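Local structure of Myo-inositol 2-dehydrogenase (Thermotoga maritima, 3EZY) at residues L21-D26 with S284-L289; D115-T120 with K290-N295. The protein catalyses the NAD(+)-dependent oxidation of myo-inositol to 2-keto-myo-inositol (scyllo-inosose) and so probably serves in myo-inositol degradation. One frame throughout, in Å; residues are numbered along the deposited sequence.

Contact 1: L21-D26 with S284-L289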
loop_
_atom_site.group_PDB
_atom_site.type_symbol
_atom_site.label_atom_id
_atom_site.label_comp_id
_atom_site.label_asym_id
_atom_site.label_seq_id
_atom_site.Cartn_x
_atom_site.Cartn_y
_atom_site.Cartn_z
ATOM N N LEU A 21 19.317 -13.594 -26.698
ATOM C CA LEU A 21 19.504 -14.904 -27.290
ATOM C C LEU A 21 20.449 -15.836 -26.515
ATOM O O LEU A 21 20.282 -17.038 -26.572
ATOM C CB LEU A 21 19.813 -14.815 -28.778
ATOM C CG LEU A 21 18.486 -14.590 -29.535
ATOM C CD1 LEU A 21 18.678 -13.988 -30.925
ATOM C CD2 LEU A 21 17.633 -15.863 -29.611
ATOM N N LYS A 22 21.392 -15.296 -25.743
ATOM C CA LYS A 22 22.208 -16.120 -24.833
ATOM C C LYS A 22 21.409 -16.670 -23.648
ATOM O O LYS A 22 21.812 -17.626 -22.994
ATOM C CB LYS A 22 23.361 -15.303 -24.288
ATOM C CG LYS A 22 24.157 -14.629 -25.386
ATOM C CD LYS A 22 23.272 -14.230 -26.562
ATOM C CE LYS A 22 24.020 -13.279 -27.449
ATOM N NZ LYS A 22 25.443 -13.711 -27.577
ATOM N N MET A 23 20.274 -16.059 -23.374
ATOM C CA MET A 23 19.517 -16.361 -22.172
ATOM C C MET A 23 18.490 -17.385 -22.558
ATOM O O MET A 23 17.689 -17.845 -21.732
ATOM C CB MET A 23 18.769 -15.105 -21.718
ATOM C CG MET A 23 18.713 -14.876 -20.243
ATOM S SD MET A 23 20.183 -13.979 -19.732
ATOM C CE MET A 23 21.450 -15.178 -20.149
ATOM N N ILE A 24 18.471 -17.695 -23.841
ATOM C CA ILE A 24 17.436 -18.537 -24.338
ATOM C C ILE A 24 18.096 -19.763 -24.865
ATOM O O ILE A 24 19.148 -19.705 -25.500
ATOM C CB ILE A 24 16.653 -17.883 -25.462
ATOM C CG1 ILE A 24 16.124 -16.521 -25.007
ATOM C CG2 ILE A 24 15.522 -18.801 -25.874
ATOM C CD1 ILE A 24 15.232 -15.845 -25.999
ATOM N N ASP A 25 17.504 -20.904 -24.595
ATOM C CA ASP A 25 18.137 -22.038 -25.180
ATOM C C ASP A 25 17.473 -22.810 -26.278
ATOM O O ASP A 25 16.259 -22.703 -26.526
ATOM C CB ASP A 25 18.885 -22.897 -24.170
ATOM C CG ASP A 25 20.326 -22.448 -24.035
ATOM O OD1 ASP A 25 21.231 -23.310 -24.163
ATOM O OD2 ASP A 25 20.546 -21.212 -23.859
ATOM N N ASP A 26 18.342 -23.520 -26.972
ATOM C CA ASP A 26 18.052 -24.020 -28.288
ATOM C C ASP A 26 17.538 -22.919 -29.215
ATOM O O ASP A 26 16.677 -23.144 -30.067
ATOM C CB ASP A 26 17.168 -25.250 -28.206
ATOM C CG ASP A 26 17.953 -26.470 -27.754
ATOM O OD1 ASP A 26 18.399 -26.482 -26.574
ATOM O OD2 ASP A 26 18.154 -27.398 -28.586
ATOM N N SER A 284 10.035 -8.414 -20.408
ATOM C CA SER A 284 8.932 -8.623 -21.383
ATOM C C SER A 284 9.503 -8.971 -22.761
ATOM O O SER A 284 8.975 -9.813 -23.463
ATOM C CB SER A 284 8.014 -7.387 -21.483
ATOM O OG SER A 284 8.646 -6.297 -22.132
ATOM N N TYR A 285 10.618 -8.352 -23.157
ATOM C CA TYR A 285 11.237 -8.771 -24.420
ATOM C C TYR A 285 11.791 -10.194 -24.368
ATOM O O TYR A 285 11.675 -10.973 -25.339
ATOM C CB TYR A 285 12.345 -7.789 -24.827
ATOM C CG TYR A 285 11.834 -6.475 -25.339
ATOM C CD1 TYR A 285 11.009 -6.414 -26.460
ATOM C CD2 TYR A 285 12.224 -5.287 -24.737
ATOM C CE1 TYR A 285 10.539 -5.192 -26.953
ATOM C CE2 TYR A 285 11.778 -4.055 -25.217
ATOM C CZ TYR A 285 10.950 -4.021 -26.339
ATOM O OH TYR A 285 10.498 -2.806 -26.776
ATOM N N LEU A 286 12.421 -10.551 -23.249
ATOM C CA LEU A 286 12.967 -11.885 -23.138
ATOM C C LEU A 286 11.828 -12.894 -23.298
ATOM O O LEU A 286 11.956 -13.880 -24.029
ATOM C CB LEU A 286 13.592 -12.078 -21.757
ATOM C CG LEU A 286 14.021 -13.521 -21.513
ATOM C CD1 LEU A 286 15.204 -13.922 -22.449
ATOM C CD2 LEU A 286 14.390 -13.746 -20.033
ATOM N N GLU A 287 10.730 -12.662 -22.587
ATOM C CA GLU A 287 9.617 -13.621 -22.606
ATOM C C GLU A 287 8.888 -13.684 -23.960
ATOM O O GLU A 287 8.403 -14.760 -24.395
ATOM C CB GLU A 287 8.618 -13.244 -21.528
ATOM C CG GLU A 287 7.446 -14.211 -21.415
ATOM C CD GLU A 287 7.810 -15.512 -20.668
ATOM O OE1 GLU A 287 8.997 -15.692 -20.225
ATOM O OE2 GLU A 287 6.885 -16.352 -20.534
ATOM N N GLU A 288 8.778 -12.522 -24.596
ATOM C CA GLU A 288 8.214 -12.433 -25.955
ATOM C C GLU A 288 9.022 -13.286 -26.951
ATOM O O GLU A 288 8.473 -14.020 -27.778
ATOM C CB GLU A 288 8.210 -10.983 -26.415
ATOM C CG GLU A 288 7.667 -10.834 -27.820
ATOM C CD GLU A 288 7.724 -9.439 -28.292
ATOM O OE1 GLU A 288 8.781 -8.789 -28.135
ATOM O OE2 GLU A 288 6.703 -8.970 -28.805
ATOM N N LEU A 289 10.337 -13.175 -26.876
ATOM C CA LEU A 289 11.237 -13.884 -27.801
ATOM C C LEU A 289 11.256 -15.401 -27.561
ATOM O O LEU A 289 11.235 -16.204 -28.524
ATOM C CB LEU A 289 12.648 -13.305 -27.720
ATOM C CG LEU A 289 13.740 -13.995 -28.580
ATOM C CD1 LEU A 289 13.215 -14.140 -29.963
ATOM C CD2 LEU A 289 15.033 -13.195 -28.637
#
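I24 meets both L286 and L289, and following it outward from the loop shows how 21-26 rests on the helical residues 284-289. CB heads for the helix and splits into two branches. CG2 stands anti to the backbone N and reaches I293, one turn further along the same helix. CG1 stands anti to the carbonyl carbon (chi1 -54°), beside L286: it lies 3.8 Å from L286 CD1, the two side chains sliding past each other in opposite directions. The tip, carried onward by an extended chi2 of -175°, makes the closest approach of the contact, with I24 CD1 only 3.5 Å from L289 CG and 3.7 Å from L289 CD2.

Two neighbours widen this apolar patch. L21 crosses L289 at about a right angle, its CG 3.8 Å from L289 CD2. M23 contributes its CB, 3.8 Å from L286 CD1, so that this one methyl touches both M23 and I24; the rest of the M23 chain bends away, and the residue packs on M23 of a neighbouring subunit. No hydrogen bond joins the two segments.

The loop links helix 12-20 to strand 27-33 of the NAD-binding Rossmann domain. L21 also packs on A27 and L29 of that strand, while L286 touches N20 and Y285 meets H17, so helix 277-298 lies against helix 12-20 as well as the loop that follows it.

Contact 2: D115-T120 with K290-N295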
loop_
_atom_site.group_PDB
_atom_site.type_symbol
_atom_site.label_atom_id
_atom_site.label_comp_id
_atom_site.label_asym_id
_atom_site.label_seq_id
_atom_site.Cartn_x
_atom_site.Cartn_y
_atom_site.Cartn_z
ATOM N N ASP A 115 3.600 -19.896 -46.125
ATOM C CA ASP A 115 3.395 -20.757 -44.980
ATOM C C ASP A 115 4.466 -20.556 -43.906
ATOM O O ASP A 115 4.953 -21.553 -43.352
ATOM C CB ASP A 115 3.379 -22.234 -45.393
ATOM C CG ASP A 115 2.781 -23.126 -44.309
ATOM O OD1 ASP A 115 1.751 -22.703 -43.732
ATOM O OD2 ASP A 115 3.316 -24.231 -44.040
ATOM N N VAL A 116 4.856 -19.308 -43.624
ATOM C CA VAL A 116 5.790 -19.061 -42.497
ATOM C C VAL A 116 5.083 -18.156 -41.500
ATOM O O VAL A 116 4.190 -17.403 -41.895
ATOM C CB VAL A 116 7.081 -18.336 -42.940
ATOM C CG1 VAL A 116 7.901 -19.208 -43.936
ATOM C CG2 VAL A 116 6.736 -17.004 -43.540
ATOM N N ILE A 117 5.505 -18.222 -40.235
ATOM C CA ILE A 117 4.996 -17.389 -39.140
ATOM C C ILE A 117 5.305 -15.918 -39.365
ATOM O O ILE A 117 6.414 -15.562 -39.754
ATOM C CB ILE A 117 5.674 -17.834 -37.811
ATOM C CG1 ILE A 117 5.208 -19.222 -37.430
ATOM C CG2 ILE A 117 5.400 -16.908 -36.676
ATOM C CD1 ILE A 117 6.038 -19.789 -36.279
ATOM N N LEU A 118 4.308 -15.081 -39.098
ATOM C CA LEU A 118 4.479 -13.644 -38.936
ATOM C C LEU A 118 4.050 -13.284 -37.501
ATOM O O LEU A 118 2.881 -13.382 -37.160
ATOM C CB LEU A 118 3.658 -12.839 -39.954
ATOM C CG LEU A 118 3.684 -11.301 -39.760
ATOM C CD1 LEU A 118 5.133 -10.784 -39.645
ATOM C CD2 LEU A 118 2.944 -10.575 -40.905
ATOM N N PHE A 119 5.010 -12.912 -36.672
ATOM C CA PHE A 119 4.777 -12.614 -35.240
ATOM C C PHE A 119 4.984 -11.106 -35.062
ATOM O O PHE A 119 6.017 -10.585 -35.439
ATOM C CB PHE A 119 5.827 -13.375 -34.413
ATOM C CG PHE A 119 5.587 -13.372 -32.898
ATOM C CD1 PHE A 119 5.325 -14.567 -32.234
ATOM C CD2 PHE A 119 5.646 -12.195 -32.167
ATOM C CE1 PHE A 119 5.133 -14.611 -30.852
ATOM C CE2 PHE A 119 5.434 -12.219 -30.772
ATOM C CZ PHE A 119 5.174 -13.440 -30.133
ATOM N N THR A 120 4.001 -10.413 -34.499
ATOM C CA THR A 120 4.066 -8.986 -34.322
ATOM C C THR A 120 4.603 -8.702 -32.934
ATOM O O THR A 120 4.145 -9.299 -31.961
ATOM C CB THR A 120 2.673 -8.344 -34.422
ATOM O OG1 THR A 120 2.183 -8.517 -35.753
ATOM C CG2 THR A 120 2.747 -6.816 -34.137
ATOM N N LYS A 290 11.286 -15.819 -26.294
ATOM C CA LYS A 290 11.156 -17.252 -26.004
ATOM C C LYS A 290 9.865 -17.814 -26.618
ATOM O O LYS A 290 9.828 -18.975 -27.039
ATOM C CB LYS A 290 11.161 -17.517 -24.487
ATOM C CG LYS A 290 12.423 -17.094 -23.779
ATOM C CD LYS A 290 12.360 -17.600 -22.315
ATOM C CE LYS A 290 13.609 -17.183 -21.503
ATOM N NZ LYS A 290 13.268 -17.095 -20.004
ATOM N N THR A 291 8.808 -17.002 -26.632
ATOM C CA THR A 291 7.508 -17.457 -27.133
ATOM C C THR A 291 7.549 -17.629 -28.650
ATOM O O THR A 291 7.059 -18.634 -29.171
ATOM C CB THR A 291 6.332 -16.506 -26.742
ATOM O OG1 THR A 291 6.314 -16.340 -25.317
ATOM C CG2 THR A 291 4.977 -17.068 -27.196
ATOM N N PHE A 292 8.115 -16.637 -29.333
ATOM C CA PHE A 292 8.368 -16.714 -30.772
ATOM C C PHE A 292 9.149 -17.989 -31.157
ATOM O O PHE A 292 8.805 -18.694 -32.116
ATOM C CB PHE A 292 9.145 -15.469 -31.256
ATOM C CG PHE A 292 9.544 -15.547 -32.735
ATOM C CD1 PHE A 292 8.563 -15.595 -33.717
ATOM C CD2 PHE A 292 10.880 -15.604 -33.119
ATOM C CE1 PHE A 292 8.879 -15.677 -35.056
ATOM C CE2 PHE A 292 11.230 -15.675 -34.477
ATOM C CZ PHE A 292 10.219 -15.719 -35.445
ATOM N N ILE A 293 10.218 -18.258 -30.433
ATOM C CA ILE A 293 11.047 -19.448 -30.656
ATOM C C ILE A 293 10.256 -20.747 -30.401
ATOM O O ILE A 293 10.329 -21.680 -31.195
ATOM C CB ILE A 293 12.291 -19.371 -29.761
ATOM C CG1 ILE A 293 13.196 -18.250 -30.269
ATOM C CG2 ILE A 293 13.027 -20.742 -29.700
ATOM C CD1 ILE A 293 14.234 -17.815 -29.243
ATOM N N LYS A 294 9.510 -20.801 -29.298
ATOM C CA LYS A 294 8.585 -21.897 -29.021
ATOM C C LYS A 294 7.593 -22.108 -30.161
ATOM O O LYS A 294 7.380 -23.248 -30.589
ATOM C CB LYS A 294 7.788 -21.623 -27.734
ATOM C CG LYS A 294 6.767 -22.752 -27.374
ATOM C CD LYS A 294 5.928 -22.454 -26.107
ATOM C CE LYS A 294 4.937 -21.291 -26.329
ATOM N NZ LYS A 294 3.610 -21.728 -26.941
ATOM N N ASN A 295 6.986 -21.029 -30.674
ATOM C CA ASN A 295 5.991 -21.194 -31.739
ATOM C C ASN A 295 6.684 -21.792 -32.971
ATOM O O ASN A 295 6.159 -22.690 -33.624
ATOM C CB ASN A 295 5.357 -19.871 -32.189
ATOM C CG ASN A 295 4.641 -19.133 -31.076
ATOM O OD1 ASN A 295 4.586 -17.909 -31.116
ATOM N ND2 ASN A 295 4.064 -19.859 -30.112
#
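F119 and F292 form the aromatic part of the contact, an offset edge-to-face pair in which the edge of F292 is turned toward the face of F119. The ring centroids are 5.7 Å apart and the planes stand at 83°. F292 CB lies over that F119 face, displaced toward the rim, and F292 CD1 comes within 3.6 Å of F119 CB.

Apolar packing by I117 extends the contact. I117 CG2 sits at the edge of the F292 ring, 4.0 Å from CE1. The other branch, extended at chi2 (170°), brings I117 CD1 to 3.9 Å from the backbone C of N295.

The polar element is the N295 amide, nearly coplanar with the F119 ring. N295 OD1 lies in the ring plane at its edge, 3.4 Å from F119 CE1. This buried amide is satisfied beyond the two segments: OD1 accepts from the A303 backbone N, and N295 ND2 is hydrogen-bonded to E300 OE1.

The axes of strand 118-120 and helix 290-295 run nearly antiparallel (163°), 10.3 Å apart at closest approach. This is helix-on-sheet packing of an alpha/beta Rossmann fold: helix 277-298, from the C-terminal part of the chain, lies over strand 118-121, an outermost strand of the parallel sheet.

Helix 277-298 supplies one side of both contacts, with 284-289 and 290-295 as consecutive parts of it, and both partners belong to the Rossmann domain. Contact 1 joins the helix to a connecting loop and is purely apolar: L21, I24 and L289 are buried, L286 is partly exposed, and M23 is exposed and packs on M23 of a neighbouring subunit. Contact 2 meets the sheet itself; it is mostly buried, and adds aromatic rings and a hydrogen-bonded amide to its aliphatic packing, without touching another chain. The two merge where I24 CD1 lies 3.8 Å from K290 CG, and again where E288 CG packs on F119 CE2.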